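Local coordinates for protein VIN1 (Oscarella pearsei, PDB 6BFI) that binds actin filaments and may play a role in cell-cell adhesion, as a sponge member of the vinculin/alpha-catenin family, at residues T254-E258 against G798-N802; L773-K777 against A792-L796. All coordinates share one frame; numbering follows the deposited sequence.

Overall arrangement
Both contacts use helix 786-817, at successive places along it, 792-796 and then 798-802, and their centres lie about 12 Å apart. Interaction 2 is a buried helix-helix contact within the C-terminal part of the chain: 773-777 and 792-796 run antiparallel, packed by aliphatic groups, joined by a lysine-threonine bond and bridged by a water. Interaction 1 is partly buried and about half as extensive; there the loop 254-258, from far earlier in the sequence, rests on 798-802 through glutamate and asparagine groups that make no direct hydrogen bond. The two meet where N799 CB packs 3.8 Å from L773 CD1, so the loop contact runs on into the helix-helix contact.

Interaction 1 of 2, residues T254-E258 against G798-N802; sequences TFEEE and GNAEN
E257 and E256 rest against G798, N799 and N802, docking the loop between helices 224-249 and 268-283 onto the long helix 786-817. In this all-helical vinculin-family chain the contact joins parts of the sequence 540 residues apart. Van der Waals packing carries most of it. The E257 side chain is extended beyond CG, and its carboxylate settles on the helix backbone at G798 and N799: OE1 lies 3.6 Å from G798 C, and OE2 is 3.3 Å from N799 CA. With no side chain at G798, E257 OE1 can lie close over that residue's backbone. Further back along the same side chain, E257 CG packs 3.9 Å from N802 CB, the two side chains crossing at about a right angle.

Across the two segments the polar groups come near without pairing. E257 OE1 stands 3.5 Å from N799 N, but the angle is poor and that amide belongs to the helix. The carboxylate of E257 and the amide of N799 are steeply inclined to each other, 74° between their planes. N799 ND2 instead gives a weak hydrogen bond to I766 O, on helix 763-778, while R805, one turn beyond N802, reaches E256 O weakly. T254 OG1 is hydrogen-bonded to Q769 OE1, a second tie from the loop to the C-terminal helices.

N802 CG is anti to its own backbone N (chi1 173°), which lays the amide beside E256 CB. N802 ND2 comes within 3.4 Å of E256 CB and 3.1 Å of E256 O, the latter at an angle too poor for a hydrogen bond.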
loop_
_atom_site.group_PDB
_atom_site.type_symbol
_atom_site.label_atom_id
_atom_site.label_comp_id
_atom_site.label_asym_id
_atom_site.label_seq_id
_atom_site.Cartn_x
_atom_site.Cartn_y
_atom_site.Cartn_z
ATOM N N THR A 254 -16.475 5.148 -1.579
ATOM C CA THR A 254 -15.514 4.083 -1.329
ATOM C C THR A 254 -14.274 4.310 -2.185
ATOM O O THR A 254 -14.371 4.494 -3.402
ATOM C CB THR A 254 -16.134 2.718 -1.636
ATOM O OG1 THR A 254 -17.298 2.521 -0.821
ATOM C CG2 THR A 254 -15.136 1.603 -1.363
ATOM N N PHE A 255 -13.104 4.301 -1.540
ATOM C CA PHE A 255 -11.865 4.646 -2.232
ATOM C C PHE A 255 -11.521 3.627 -3.311
ATOM O O PHE A 255 -11.092 3.997 -4.410
ATOM C CB PHE A 255 -10.722 4.757 -1.221
ATOM C CG PHE A 255 -9.447 5.306 -1.797
ATOM C CD1 PHE A 255 -9.471 6.176 -2.877
ATOM C CD2 PHE A 255 -8.222 4.948 -1.260
ATOM C CE1 PHE A 255 -8.297 6.679 -3.406
ATOM C CE2 PHE A 255 -7.045 5.448 -1.784
ATOM C CZ PHE A 255 -7.083 6.315 -2.858
ATOM N N GLU A 256 -11.715 2.341 -3.022
ATOM C CA GLU A 256 -11.261 1.275 -3.908
ATOM C C GLU A 256 -12.211 1.061 -5.082
ATOM O O GLU A 256 -12.283 -0.040 -5.636
ATOM C CB GLU A 256 -11.085 -0.026 -3.118
ATOM C CG GLU A 256 -9.945 -0.001 -2.094
ATOM C CD GLU A 256 -10.264 0.815 -0.848
ATOM O OE1 GLU A 256 -11.387 1.356 -0.749
ATOM O OE2 GLU A 256 -9.388 0.916 0.036
ATOM N N GLU A 257 -12.942 2.106 -5.466
ATOM C CA GLU A 257 -13.807 2.101 -6.641
ATOM C C GLU A 257 -13.606 3.376 -7.447
ATOM O O GLU A 257 -14.550 3.935 -8.011
ATOM C CB GLU A 257 -15.273 1.938 -6.245
ATOM C CG GLU A 257 -15.585 0.645 -5.510
ATOM C CD GLU A 257 -17.061 0.489 -5.197
ATOM O OE1 GLU A 257 -17.892 1.078 -5.920
ATOM O OE2 GLU A 257 -17.389 -0.221 -4.223
ATOM N N GLU A 258 -12.366 3.853 -7.511
ATOM C CA GLU A 258 -12.061 5.111 -8.181
ATOM C C GLU A 258 -10.703 5.058 -8.873
ATOM O O GLU A 258 -9.661 5.012 -8.219
ATOM C CB GLU A 258 -12.099 6.264 -7.177
ATOM C CG GLU A 258 -11.744 7.619 -7.760
ATOM C CD GLU A 258 -11.862 8.735 -6.741
ATOM O OE1 GLU A 258 -12.431 8.492 -5.656
ATOM O OE2 GLU A 258 -11.384 9.853 -7.023
ATOM N N GLY A 798 -19.734 -1.557 -9.747
ATOM C CA GLY A 798 -18.475 -1.102 -9.178
ATOM C C GLY A 798 -18.114 -1.863 -7.916
ATOM O O GLY A 798 -16.982 -2.333 -7.756
ATOM N N ASN A 799 -19.084 -2.009 -7.009
ATOM C CA ASN A 799 -18.860 -2.764 -5.780
ATOM C C ASN A 799 -18.454 -4.205 -6.079
ATOM O O ASN A 799 -17.503 -4.730 -5.488
ATOM C CB ASN A 799 -20.119 -2.725 -4.913
ATOM C CG ASN A 799 -19.945 -3.454 -3.599
ATOM O OD1 ASN A 799 -20.194 -4.655 -3.502
ATOM N ND2 ASN A 799 -19.515 -2.727 -2.574
ATOM N N ALA A 800 -19.166 -4.859 -7.003
ATOM C CA ALA A 800 -18.888 -6.262 -7.306
ATOM C C ALA A 800 -17.525 -6.431 -7.964
ATOM O O ALA A 800 -16.796 -7.383 -7.660
ATOM C CB ALA A 800 -19.990 -6.835 -8.198
ATOM N N GLU A 801 -17.168 -5.525 -8.878
ATOM C CA GLU A 801 -15.834 -5.556 -9.470
ATOM C C GLU A 801 -14.758 -5.417 -8.400
ATOM O O GLU A 801 -13.777 -6.171 -8.387
ATOM C CB GLU A 801 -15.700 -4.452 -10.520
ATOM C CG GLU A 801 -16.440 -4.735 -11.815
ATOM C CD GLU A 801 -16.473 -3.536 -12.742
ATOM O OE1 GLU A 801 -16.357 -2.396 -12.246
ATOM O OE2 GLU A 801 -16.611 -3.733 -13.968
ATOM N N ASN A 802 -14.934 -4.459 -7.484
ATOM C CA ASN A 802 -13.970 -4.298 -6.400
ATOM C C ASN A 802 -13.864 -5.566 -5.557
ATOM O O ASN A 802 -12.759 -5.981 -5.179
ATOM C CB ASN A 802 -14.356 -3.100 -5.536
ATOM C CG ASN A 802 -13.494 -2.974 -4.302
ATOM O OD1 ASN A 802 -13.998 -2.941 -3.182
ATOM N ND2 ASN A 802 -12.184 -2.912 -4.499
#

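Interaction 2 of 2, residues L773-K777 against A792-L796; sequences LATVK and ATDML
K777 NZ donates a hydrogen bond to T793 OG1, modelled at 2.5 Å, a length too short to be taken at face value; it is a direct polar link between the segments 773-777 and 792-796, two antiparallel helices of the vinculin-family helical bundle. Their axes approach to 9.1 Å at 156°. The lysine leaves its helix with CG anti to the backbone N (chi1 169°), bends at chi2 (64°) and then runs straight to its ammonium group. Its aliphatic part crosses L796 at about a right angle, with K777 CG 4.0 Å from L796 CD2.

The other branch of L796 turns to the preceding turn of helix 763-778, where CD1 lies 3.9 Å from A774 N and also touches the CB atoms of L773 and A774. L773 spreads its two methyls over M795: CD2 meets M795 CE at 3.6 Å, the thioether chain bending at chi3 to bring that methyl round, while CD1 rests near M795 O. A792 presents only a methyl, which sits against K777 CA and beside V776 CG1, and here the backbones come near, K777 CA and A792 CA being 5.2 Å apart. Between the leucine and lysine ends, a water donates to L773 O at 2.7 Å and to A792 O at 2.8 Å.

Farther out, D789, one turn before T793, forms a salt bridge through OD1 with K777 NZ, and its carbonyl O is hydrogen-bonded to T793 OG1. L722 and A726 of helix 718-745 cover the A774 side, I116 of helix 102-145 packs on V776, P2 touches M795, and V3 and F5 touch L773. The lysine charge, buried in this setting, is thus met by an aspartate as well as a hydroxyl, which would be expected to favour its protonated form.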
loop_
_atom_site.group_PDB
_atom_site.type_symbol
_atom_site.label_atom_id
_atom_site.label_comp_id
_atom_site.label_asym_id
_atom_site.label_seq_id
_atom_site.Cartn_x
_atom_site.Cartn_y
_atom_site.Cartn_z
ATOM N N LEU A 773 -26.548 -2.537 -1.844
ATOM C CA LEU A 773 -26.673 -2.046 -3.213
ATOM C C LEU A 773 -27.463 -3.007 -4.088
ATOM O O LEU A 773 -28.170 -2.568 -5.004
ATOM C CB LEU A 773 -25.286 -1.795 -3.806
ATOM C CG LEU A 773 -24.493 -0.653 -3.161
ATOM C CD1 LEU A 773 -23.063 -0.608 -3.691
ATOM C CD2 LEU A 773 -25.190 0.678 -3.369
ATOM N N ALA A 774 -27.353 -4.314 -3.836
ATOM C CA ALA A 774 -28.183 -5.272 -4.555
ATOM C C ALA A 774 -29.646 -5.137 -4.157
ATOM O O ALA A 774 -30.539 -5.275 -5.001
ATOM C CB ALA A 774 -27.688 -6.693 -4.300
ATOM N N THR A 775 -29.915 -4.873 -2.873
ATOM C CA THR A 775 -31.294 -4.633 -2.456
ATOM C C THR A 775 -31.853 -3.374 -3.106
ATOM O O THR A 775 -33.036 -3.325 -3.466
ATOM C CB THR A 775 -31.377 -4.537 -0.932
ATOM O OG1 THR A 775 -30.868 -5.741 -0.348
ATOM C CG2 THR A 775 -32.820 -4.339 -0.485
ATOM N N VAL A 776 -31.016 -2.348 -3.277
ATOM C CA VAL A 776 -31.466 -1.127 -3.941
ATOM C C VAL A 776 -31.714 -1.384 -5.422
ATOM O O VAL A 776 -32.704 -0.906 -5.992
ATOM C CB VAL A 776 -30.445 0.007 -3.720
ATOM C CG1 VAL A 776 -30.830 1.242 -4.522
ATOM C CG2 VAL A 776 -30.352 0.344 -2.248
ATOM N N LYS A 777 -30.828 -2.147 -6.067
ATOM C CA LYS A 777 -30.989 -2.445 -7.488
ATOM C C LYS A 777 -32.238 -3.280 -7.743
ATOM O O LYS A 777 -32.941 -3.070 -8.739
ATOM C CB LYS A 777 -29.745 -3.166 -8.012
ATOM C CG LYS A 777 -29.895 -3.767 -9.401
ATOM C CD LYS A 777 -30.131 -2.701 -10.456
ATOM C CE LYS A 777 -30.309 -3.326 -11.831
ATOM N NZ LYS A 777 -30.534 -2.298 -12.883
ATOM N N ALA A 792 -28.055 2.837 -9.619
ATOM C CA ALA A 792 -28.050 1.591 -8.857
ATOM C C ALA A 792 -27.219 0.525 -9.559
ATOM O O ALA A 792 -26.415 -0.170 -8.922
ATOM C CB ALA A 792 -29.483 1.102 -8.640
ATOM N N THR A 793 -27.385 0.400 -10.877
ATOM C CA THR A 793 -26.591 -0.554 -11.642
ATOM C C THR A 793 -25.103 -0.241 -11.538
ATOM O O THR A 793 -24.293 -1.124 -11.240
ATOM C CB THR A 793 -27.039 -0.552 -13.105
ATOM O OG1 THR A 793 -28.411 -0.959 -13.189
ATOM C CG2 THR A 793 -26.183 -1.502 -13.930
ATOM N N ASP A 794 -24.727 1.021 -11.768
ATOM C CA ASP A 794 -23.310 1.379 -11.789
ATOM C C ASP A 794 -22.658 1.178 -10.426
ATOM O O ASP A 794 -21.512 0.720 -10.336
ATOM C CB ASP A 794 -23.141 2.822 -12.259
ATOM C CG ASP A 794 -23.720 3.055 -13.641
ATOM O OD1 ASP A 794 -23.967 2.062 -14.357
ATOM O OD2 ASP A 794 -23.926 4.230 -14.012
ATOM N N MET A 795 -23.370 1.517 -9.348
ATOM C CA MET A 795 -22.816 1.298 -8.017
ATOM C C MET A 795 -22.689 -0.188 -7.712
ATOM O O MET A 795 -21.678 -0.628 -7.147
ATOM C CB MET A 795 -23.681 1.997 -6.968
ATOM C CG MET A 795 -23.685 3.512 -7.096
ATOM S SD MET A 795 -24.839 4.313 -5.968
ATOM C CE MET A 795 -24.063 3.984 -4.390
ATOM N N LEU A 796 -23.699 -0.980 -8.085
ATOM C CA LEU A 796 -23.621 -2.417 -7.851
ATOM C C LEU A 796 -22.441 -3.029 -8.596
ATOM O O LEU A 796 -21.664 -3.800 -8.021
ATOM C CB LEU A 796 -24.930 -3.096 -8.256
ATOM C CG LEU A 796 -24.961 -4.621 -8.093
ATOM C CD1 LEU A 796 -24.694 -5.024 -6.649
ATOM C CD2 LEU A 796 -26.291 -5.182 -8.571
HETATM O O HOH W 1 -27.322 -0.383 -6.288
#